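Local coordinates for acyl-coenzyme A thioesterase THEM4 (Rhodococcus sp., PDB 2OV9), which probably hydrolyses medium- and long-chain fatty acyl-coenzyme A thioesters to the free fatty acid and coenzyme A, at residues Val72-Ile77 / Val85-Pro90; Lys177-Asp182 / Thr187-Ile192. One frame throughout, in Å; residues are numbered along the deposited sequence.

Interaction 1 of 2, residues Val72-Ile77 / Val85-Pro90; sequences VAERLI and VTRHDP
Leu76 lays its CD2 methyl over one face of the His88 imidazole, 4.1 Å from the ring centroid and 25° off the ring normal. This CH-pi contact is offset toward ND1, and the side chains cross at about a right angle. With chi1 at 62°, His88 CG sits between the backbone N and the carbonyl carbon, and the ring's edge meets a water through ND1. That water, 2.8 Å from ND1, accepts from Ile77 N and Arg87 N, while NE2 bonds Gly124 O of the second subunit. The CG2 methyl of Ile77 lies 3.8 Å from Val85 O, and the Ile77 carbonyl O comes 3.2 Å from Thr86 CG2. Thr86 suits its place by using both branches: the methyl meets Ile77, and OG1 bonds Asp89 OD1 at 2.8 Å, from above the carboxylate plane. Replacing it with an alanine would probably leave Asp89 without one of its hydroxyl partners and open a gap beside the Ile77 carbonyl. Glu74 OE1, 4.3 Å from Arg87 NH1 but well out of the guanidinium plane, attracts by charge alone; Arg87 hydrogen-bonds Ser20 and salt-bridges Glu95. Without a direct hydrogen bond between segments, this is a water-bridged loop-to-loop contact at the subunit interface.

Interaction 2 of 2, residues Lys177-Asp182 / Thr187-Ile192; sequences KLMSVD and TTAGDI
The antiparallel strands 177-182 and 187-192, their axes 4.4 Å apart at closest approach, pair Lys177 with Ala189 through two backbone hydrogen bonds, and then slip by one residue. At the slip Thr187 O takes two donors, Met179 N at 2.6 Å and Ser180 N at 3.2 Å, while Thr187 N returns a bond to Ser180 O. This is a classic beta bulge in the hairpin formed by strands 171-182 and 185-194 of the hotdog-fold sheet. Met179, present as selenomethionine, sits in the bulge; its flexible chain bends at chi2 and chi3 and brings CG alongside Ala189 CB at 3.7 Å, an ordinary van der Waals contact to which alanine offers only a methyl. Ser180 and Thr187 share the face with Lys177 and Ala189, and Ser180 OG packs against Thr187 CB at 3.3 Å. On the other face Leu178 pairs with Thr188, a non-hydrogen-bonded pair. Thr188 suits this position through its two branches: with chi1 at -41° placing OG1 beside the backbone N, CG2 stands anti to that N and comes 3.3 Å from Lys177 O, while OG1 bonds Asn146 of helix 131-148. The Leu178 side chain packs against Asn146 of the same helix.

How the interactions relate
Neither contact is a fully buried core. Interaction 1 is partly buried, with Thr86 and His88 enclosed and the second subunit packed against it; interaction 2 is a surface contact that no other chain of the assembly touches. They share no element: the first joins two parts of the long loop between helix 51-67 and strand 105-106, the second two neighbouring strands of the sheet. Their chemistry follows. Irregular segments rely on side chains and a bridging water, whereas the strands are held by direct backbone hydrogen bonds. Helix 131-148 touches both, through His140 in interaction 1 and Asn146 in interaction 2. Their centres are 24 Å apart, and their nearest atoms about 12 Å.

Interaction 1 of 2, residues Val72-Ile77 / Val85-Pro90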
ATOM      1  N   VAL B  72      21.775   2.232  18.496  1.00 50.76           N
ATOM      2  CA  VAL B  72      21.014   3.471  18.626  1.00 52.30           C
ATOM      3  C   VAL B  72      19.970   3.563  17.508  1.00 53.19           C
ATOM      4  O   VAL B  72      20.293   3.568  16.311  1.00 52.99           O
ATOM      5  CB  VAL B  72      21.936   4.746  18.752  1.00 52.43           C
ATOM      6  CG1 VAL B  72      23.155   4.657  17.840  1.00 53.07           C
ATOM      7  CG2 VAL B  72      21.152   6.041  18.508  1.00 52.37           C
ATOM      8  N   ALA B  73      18.709   3.578  17.918  1.00 54.47           N
ATOM      9  CA  ALA B  73      17.603   3.617  16.979  1.00 55.66           C
ATOM     10  C   ALA B  73      17.434   5.037  16.453  1.00 56.47           C
ATOM     11  O   ALA B  73      17.540   6.003  17.215  1.00 56.75           O
ATOM     12  CB  ALA B  73      16.319   3.135  17.647  1.00 55.72           C
ATOM     13  N   GLU B  74      17.198   5.150  15.145  1.00 57.49           N
ATOM     14  CA  GLU B  74      16.872   6.429  14.515  1.00 58.40           C
ATOM     15  C   GLU B  74      15.454   6.808  14.908  1.00 58.18           C
ATOM     16  O   GLU B  74      14.580   5.937  14.973  1.00 58.59           O
ATOM     17  CB  GLU B  74      16.960   6.320  12.990  1.00 58.29           C
ATOM     18  CG  GLU B  74      18.378   6.136  12.441  1.00 59.71           C
ATOM     19  CD  GLU B  74      18.431   6.115  10.912  1.00 59.68           C
ATOM     20  OE1 GLU B  74      17.444   6.542  10.264  1.00 61.18           O
ATOM     21  OE2 GLU B  74      19.470   5.678  10.361  1.00 60.89           O
ATOM     22  N   ARG B  75      15.227   8.093  15.171  1.00 57.99           N
ATOM     23  CA  ARG B  75      13.886   8.580  15.473  1.00 57.67           C
ATOM     24  C   ARG B  75      12.981   8.421  14.256  1.00 57.19           C
ATOM     25  O   ARG B  75      13.450   8.338  13.108  1.00 57.30           O
ATOM     26  CB  ARG B  75      13.894  10.043  15.952  1.00 57.78           C
ATOM     27  CG  ARG B  75      14.035  10.204  17.462  1.00 59.18           C
ATOM     28  CD  ARG B  75      13.312  11.448  17.979  1.00 60.99           C
ATOM     29  NE  ARG B  75      13.548  11.650  19.412  1.00 62.70           N
ATOM     30  CZ  ARG B  75      13.038  12.641  20.143  1.00 63.23           C
ATOM     31  NH1 ARG B  75      12.243  13.550  19.593  1.00 64.30           N
ATOM     32  NH2 ARG B  75      13.324  12.724  21.437  1.00 64.24           N
ATOM     33  N   LEU B  76      11.682   8.334  14.527  1.00 56.34           N
ATOM     34  CA  LEU B  76      10.672   8.339  13.482  1.00 55.28           C
ATOM     35  C   LEU B  76      10.176   9.764  13.369  1.00 54.66           C
ATOM     36  O   LEU B  76       9.810  10.378  14.371  1.00 54.58           O
ATOM     37  CB  LEU B  76       9.511   7.401  13.838  1.00 55.25           C
ATOM     38  CG  LEU B  76       9.806   5.905  14.012  1.00 55.10           C
ATOM     39  CD1 LEU B  76       8.613   5.187  14.634  1.00 54.61           C
ATOM     40  CD2 LEU B  76      10.221   5.247  12.684  1.00 53.91           C
ATOM     41  N   ILE B  77      10.191  10.293  12.150  1.00 53.93           N
ATOM     42  CA  ILE B  77       9.677  11.623  11.876  1.00 53.41           C
ATOM     43  C   ILE B  77       8.153  11.533  11.820  1.00 53.09           C
ATOM     44  O   ILE B  77       7.606  10.853  10.947  1.00 53.08           O
ATOM     45  CB  ILE B  77      10.196  12.172  10.510  1.00 53.29           C
ATOM     46  CG1 ILE B  77      11.705  11.909  10.308  1.00 53.78           C
ATOM     47  CG2 ILE B  77       9.838  13.643  10.347  1.00 53.59           C
ATOM     48  CD1 ILE B  77      12.658  12.953  10.903  1.00 54.08           C
ATOM     49  N   VAL B  85       9.346  15.597   6.634  1.00 44.19           N
ATOM     50  CA  VAL B  85       8.890  14.466   5.823  1.00 43.76           C
ATOM     51  C   VAL B  85       9.417  13.133   6.396  1.00 43.91           C
ATOM     52  O   VAL B  85      10.601  13.028   6.721  1.00 43.76           O
ATOM     53  CB  VAL B  85       9.311  14.671   4.345  1.00 43.53           C
ATOM     54  CG1 VAL B  85       8.857  13.537   3.488  1.00 44.60           C
ATOM     55  CG2 VAL B  85       8.734  15.997   3.812  1.00 42.91           C
ATOM     56  N   THR B  86       8.520  12.142   6.524  1.00 43.76           N
ATOM     57  CA  THR B  86       8.826  10.788   7.033  1.00 43.60           C
ATOM     58  C   THR B  86       9.833  10.059   6.152  1.00 43.53           C
ATOM     59  O   THR B  86       9.969  10.375   4.963  1.00 43.00           O
ATOM     60  CB  THR B  86       7.578   9.897   7.077  1.00 43.72           C
ATOM     61  OG1 THR B  86       7.048   9.779   5.752  1.00 44.80           O
ATOM     62  CG2 THR B  86       6.512  10.490   7.988  1.00 44.54           C
ATOM     63  N   ARG B  87      10.499   9.059   6.727  1.00 42.98           N
ATOM     64  CA  ARG B  87      11.509   8.284   6.015  1.00 42.99           C
ATOM     65  C   ARG B  87      11.293   6.742   6.085  1.00 42.18           C
ATOM     66  O   ARG B  87      12.118   5.964   5.604  1.00 41.34           O
ATOM     67  CB  ARG B  87      12.860   8.627   6.628  1.00 43.45           C
ATOM     68  CG  ARG B  87      13.952   8.729   5.618  1.00 46.88           C
ATOM     69  CD  ARG B  87      15.285   8.806   6.306  1.00 49.68           C
ATOM     70  NE  ARG B  87      16.382   8.432   5.414  1.00 51.04           N
ATOM     71  CZ  ARG B  87      16.919   7.217   5.361  1.00 50.67           C
ATOM     72  NH1 ARG B  87      16.444   6.247   6.137  1.00 50.10           N
ATOM     73  NH2 ARG B  87      17.921   6.978   4.527  1.00 49.28           N
ATOM     74  N   HIS B  88      10.204   6.318   6.723  1.00 41.37           N
ATOM     75  CA  HIS B  88       9.981   4.914   7.068  1.00 40.63           C
ATOM     76  C   HIS B  88       8.672   4.413   6.484  1.00 39.46           C
ATOM     77  O   HIS B  88       8.259   3.272   6.739  1.00 38.23           O
ATOM     78  CB  HIS B  88       9.848   4.800   8.578  1.00 40.95           C
ATOM     79  CG  HIS B  88       8.680   5.564   9.125  1.00 43.38           C
ATOM     80  ND1 HIS B  88       8.790   6.860   9.583  1.00 45.53           N
ATOM     81  CD2 HIS B  88       7.373   5.224   9.264  1.00 45.00           C
ATOM     82  CE1 HIS B  88       7.606   7.283   9.993  1.00 46.46           C
ATOM     83  NE2 HIS B  88       6.729   6.311   9.812  1.00 46.84           N
ATOM     84  N   ASP B  89       8.009   5.296   5.747  1.00 38.47           N
ATOM     85  CA  ASP B  89       6.650   5.093   5.297  1.00 37.54           C
ATOM     86  C   ASP B  89       6.590   4.146   4.081  1.00 37.57           C
ATOM     87  O   ASP B  89       7.595   3.972   3.389  1.00 36.44           O
ATOM     88  CB  ASP B  89       6.070   6.459   4.952  1.00 37.77           C
ATOM     89  CG  ASP B  89       6.747   7.062   3.771  1.00 36.25           C
ATOM     90  OD1 ASP B  89       7.782   7.731   3.935  1.00 37.23           O
ATOM     91  OD2 ASP B  89       6.256   6.837   2.658  1.00 36.65           O
ATOM     92  N   PRO B  90       5.426   3.497   3.844  1.00 37.43           N
ATOM     93  CA  PRO B  90       5.289   2.615   2.684  1.00 37.48           C
ATOM     94  C   PRO B  90       5.136   3.256   1.308  1.00 36.92           C
ATOM     95  O   PRO B  90       4.816   2.549   0.355  1.00 37.10           O
ATOM     96  CB  PRO B  90       4.054   1.763   3.027  1.00 37.98           C
ATOM     97  CG  PRO B  90       3.238   2.629   3.948  1.00 38.58           C
ATOM     98  CD  PRO B  90       4.231   3.466   4.719  1.00 38.14           C
TER
HETATM   99  O   HOH W   1      10.846   8.757   9.497  1.00 41.84           O

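Interaction 2 of 2, residues Lys177-Asp182 / Thr187-Ile192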
ATOM      1  N   LYS B 177      -0.865  19.815  -3.526  1.00 34.88           N
ATOM      2  CA  LYS B 177      -0.712  21.214  -3.119  1.00 35.84           C
ATOM      3  C   LYS B 177      -1.722  21.562  -2.037  1.00 35.78           C
ATOM      4  O   LYS B 177      -2.890  21.215  -2.134  1.00 35.29           O
ATOM      5  CB  LYS B 177      -0.856  22.157  -4.305  1.00 35.68           C
ATOM      6  CG  LYS B 177      -0.604  23.624  -3.968  1.00 37.21           C
ATOM      7  CD  LYS B 177      -0.569  24.488  -5.220  1.00 39.91           C
ATOM      8  CE  LYS B 177      -0.496  25.936  -4.825  1.00 42.46           C
ATOM      9  NZ  LYS B 177      -0.348  26.801  -6.016  1.00 48.54           N
ATOM     10  N   LEU B 178      -1.236  22.230  -0.997  1.00 36.50           N
ATOM     11  CA  LEU B 178      -2.088  22.730   0.042  1.00 38.15           C
ATOM     12  C   LEU B 178      -2.889  23.834  -0.629  1.00 39.06           C
ATOM     13  O   LEU B 178      -2.312  24.694  -1.319  1.00 38.93           O
ATOM     14  CB  LEU B 178      -1.257  23.298   1.198  1.00 37.98           C
ATOM     15  CG  LEU B 178      -1.984  23.852   2.419  1.00 38.43           C
ATOM     16  CD1 LEU B 178      -1.077  23.732   3.650  1.00 40.60           C
ATOM     17  CD2 LEU B 178      -2.412  25.301   2.216  1.00 40.21           C
HETATM   18  N   MSE B 179      -4.202  23.793  -0.445  1.00 39.54           N
HETATM   19  CA  MSE B 179      -5.085  24.691  -1.167  1.00 41.07           C
HETATM   20  C   MSE B 179      -5.587  25.830  -0.297  1.00 41.22           C
HETATM   21  O   MSE B 179      -5.638  26.971  -0.753  1.00 41.70           O
HETATM   22  CB  MSE B 179      -6.245  23.920  -1.787  1.00 40.97           C
HETATM   23  CG  MSE B 179      -5.791  22.809  -2.702  1.00 44.44           C
HETATM   24 SE   MSE B 179      -4.834  23.493  -4.268  1.00 53.06          SE
HETATM   25  CE  MSE B 179      -6.367  24.329  -5.168  1.00 52.17           C
ATOM     26  N   SER B 180      -5.966  25.523   0.940  1.00 41.64           N
ATOM     27  CA  SER B 180      -6.458  26.540   1.863  1.00 42.56           C
ATOM     28  C   SER B 180      -6.253  26.140   3.324  1.00 43.12           C
ATOM     29  O   SER B 180      -6.106  24.952   3.638  1.00 43.12           O
ATOM     30  CB  SER B 180      -7.942  26.799   1.618  1.00 42.66           C
ATOM     31  OG  SER B 180      -8.690  25.633   1.915  1.00 42.58           O
ATOM     32  N   VAL B 181      -6.226  27.148   4.195  1.00 43.49           N
ATOM     33  CA  VAL B 181      -6.220  26.962   5.636  1.00 44.40           C
ATOM     34  C   VAL B 181      -7.330  27.829   6.259  1.00 44.97           C
ATOM     35  O   VAL B 181      -7.457  29.021   5.952  1.00 45.22           O
ATOM     36  CB  VAL B 181      -4.866  27.364   6.283  1.00 44.13           C
ATOM     37  CG1 VAL B 181      -4.851  26.996   7.778  1.00 44.54           C
ATOM     38  CG2 VAL B 181      -3.700  26.723   5.573  1.00 44.31           C
ATOM     39  N   ASP B 182      -8.130  27.230   7.132  1.00 45.78           N
ATOM     40  CA  ASP B 182      -9.095  27.982   7.931  1.00 46.23           C
ATOM     41  C   ASP B 182      -8.939  27.511   9.371  1.00 46.48           C
ATOM     42  O   ASP B 182      -9.571  26.534   9.786  1.00 47.07           O
ATOM     43  CB  ASP B 182     -10.523  27.741   7.419  1.00 46.44           C
ATOM     44  CG  ASP B 182     -11.540  28.757   7.958  1.00 48.26           C
ATOM     45  OD1 ASP B 182     -11.261  29.448   8.969  1.00 48.30           O
ATOM     46  OD2 ASP B 182     -12.639  28.859   7.361  1.00 49.24           O
ATOM     47  N   THR B 187      -7.033  22.223   3.756  1.00 37.55           N
ATOM     48  CA  THR B 187      -7.499  21.537   2.553  1.00 36.42           C
ATOM     49  C   THR B 187      -6.359  21.389   1.570  1.00 35.69           C
ATOM     50  O   THR B 187      -5.679  22.377   1.233  1.00 35.00           O
ATOM     51  CB  THR B 187      -8.640  22.297   1.855  1.00 36.71           C
ATOM     52  OG1 THR B 187      -9.791  22.302   2.703  1.00 37.08           O
ATOM     53  CG2 THR B 187      -9.022  21.614   0.552  1.00 37.34           C
ATOM     54  N   THR B 188      -6.196  20.160   1.077  1.00 34.64           N
ATOM     55  CA  THR B 188      -5.113  19.807   0.190  1.00 33.88           C
ATOM     56  C   THR B 188      -5.648  19.004  -0.991  1.00 34.09           C
ATOM     57  O   THR B 188      -6.546  18.174  -0.818  1.00 33.58           O
ATOM     58  CB  THR B 188      -4.079  18.987   0.965  1.00 34.35           C
ATOM     59  OG1 THR B 188      -3.904  19.564   2.265  1.00 33.65           O
ATOM     60  CG2 THR B 188      -2.715  18.953   0.245  1.00 32.71           C
ATOM     61  N   ALA B 189      -5.091  19.237  -2.184  1.00 34.01           N
ATOM     62  CA  ALA B 189      -5.535  18.541  -3.394  1.00 34.10           C
ATOM     63  C   ALA B 189      -4.352  17.957  -4.181  1.00 34.85           C
ATOM     64  O   ALA B 189      -3.219  18.444  -4.092  1.00 35.03           O
ATOM     65  CB  ALA B 189      -6.357  19.477  -4.298  1.00 34.34           C
ATOM     66  N   GLY B 190      -4.621  16.927  -4.972  1.00 34.96           N
ATOM     67  CA  GLY B 190      -3.557  16.296  -5.755  1.00 36.13           C
ATOM     68  C   GLY B 190      -4.169  15.439  -6.831  1.00 36.44           C
ATOM     69  O   GLY B 190      -5.396  15.269  -6.889  1.00 35.98           O
ATOM     70  N   ASP B 191      -3.322  14.931  -7.715  1.00 36.47           N
ATOM     71  CA  ASP B 191      -3.793  14.001  -8.725  1.00 36.46           C
ATOM     72  C   ASP B 191      -2.643  13.169  -9.229  1.00 36.15           C
ATOM     73  O   ASP B 191      -1.480  13.446  -8.897  1.00 36.76           O
ATOM     74  CB  ASP B 191      -4.495  14.726  -9.874  1.00 36.65           C
ATOM     75  CG  ASP B 191      -3.644  15.791 -10.497  1.00 39.15           C
ATOM     76  OD1 ASP B 191      -2.466  15.519 -10.839  1.00 39.01           O
ATOM     77  OD2 ASP B 191      -4.178  16.895 -10.675  1.00 38.83           O
ATOM     78  N   ILE B 192      -2.976  12.153 -10.011  1.00 34.42           N
ATOM     79  CA  ILE B 192      -2.009  11.269 -10.651  1.00 33.80           C
ATOM     80  C   ILE B 192      -2.323  11.425 -12.120  1.00 33.37           C
ATOM     81  O   ILE B 192      -3.478  11.233 -12.516  1.00 32.34           O
ATOM     82  CB  ILE B 192      -2.263   9.779 -10.292  1.00 33.48           C
ATOM     83  CG1 ILE B 192      -1.935   9.527  -8.825  1.00 33.78           C
ATOM     84  CG2 ILE B 192      -1.431   8.847 -11.198  1.00 32.53           C
ATOM     85  CD1 ILE B 192      -2.226   8.102  -8.290  1.00 35.37           C
TER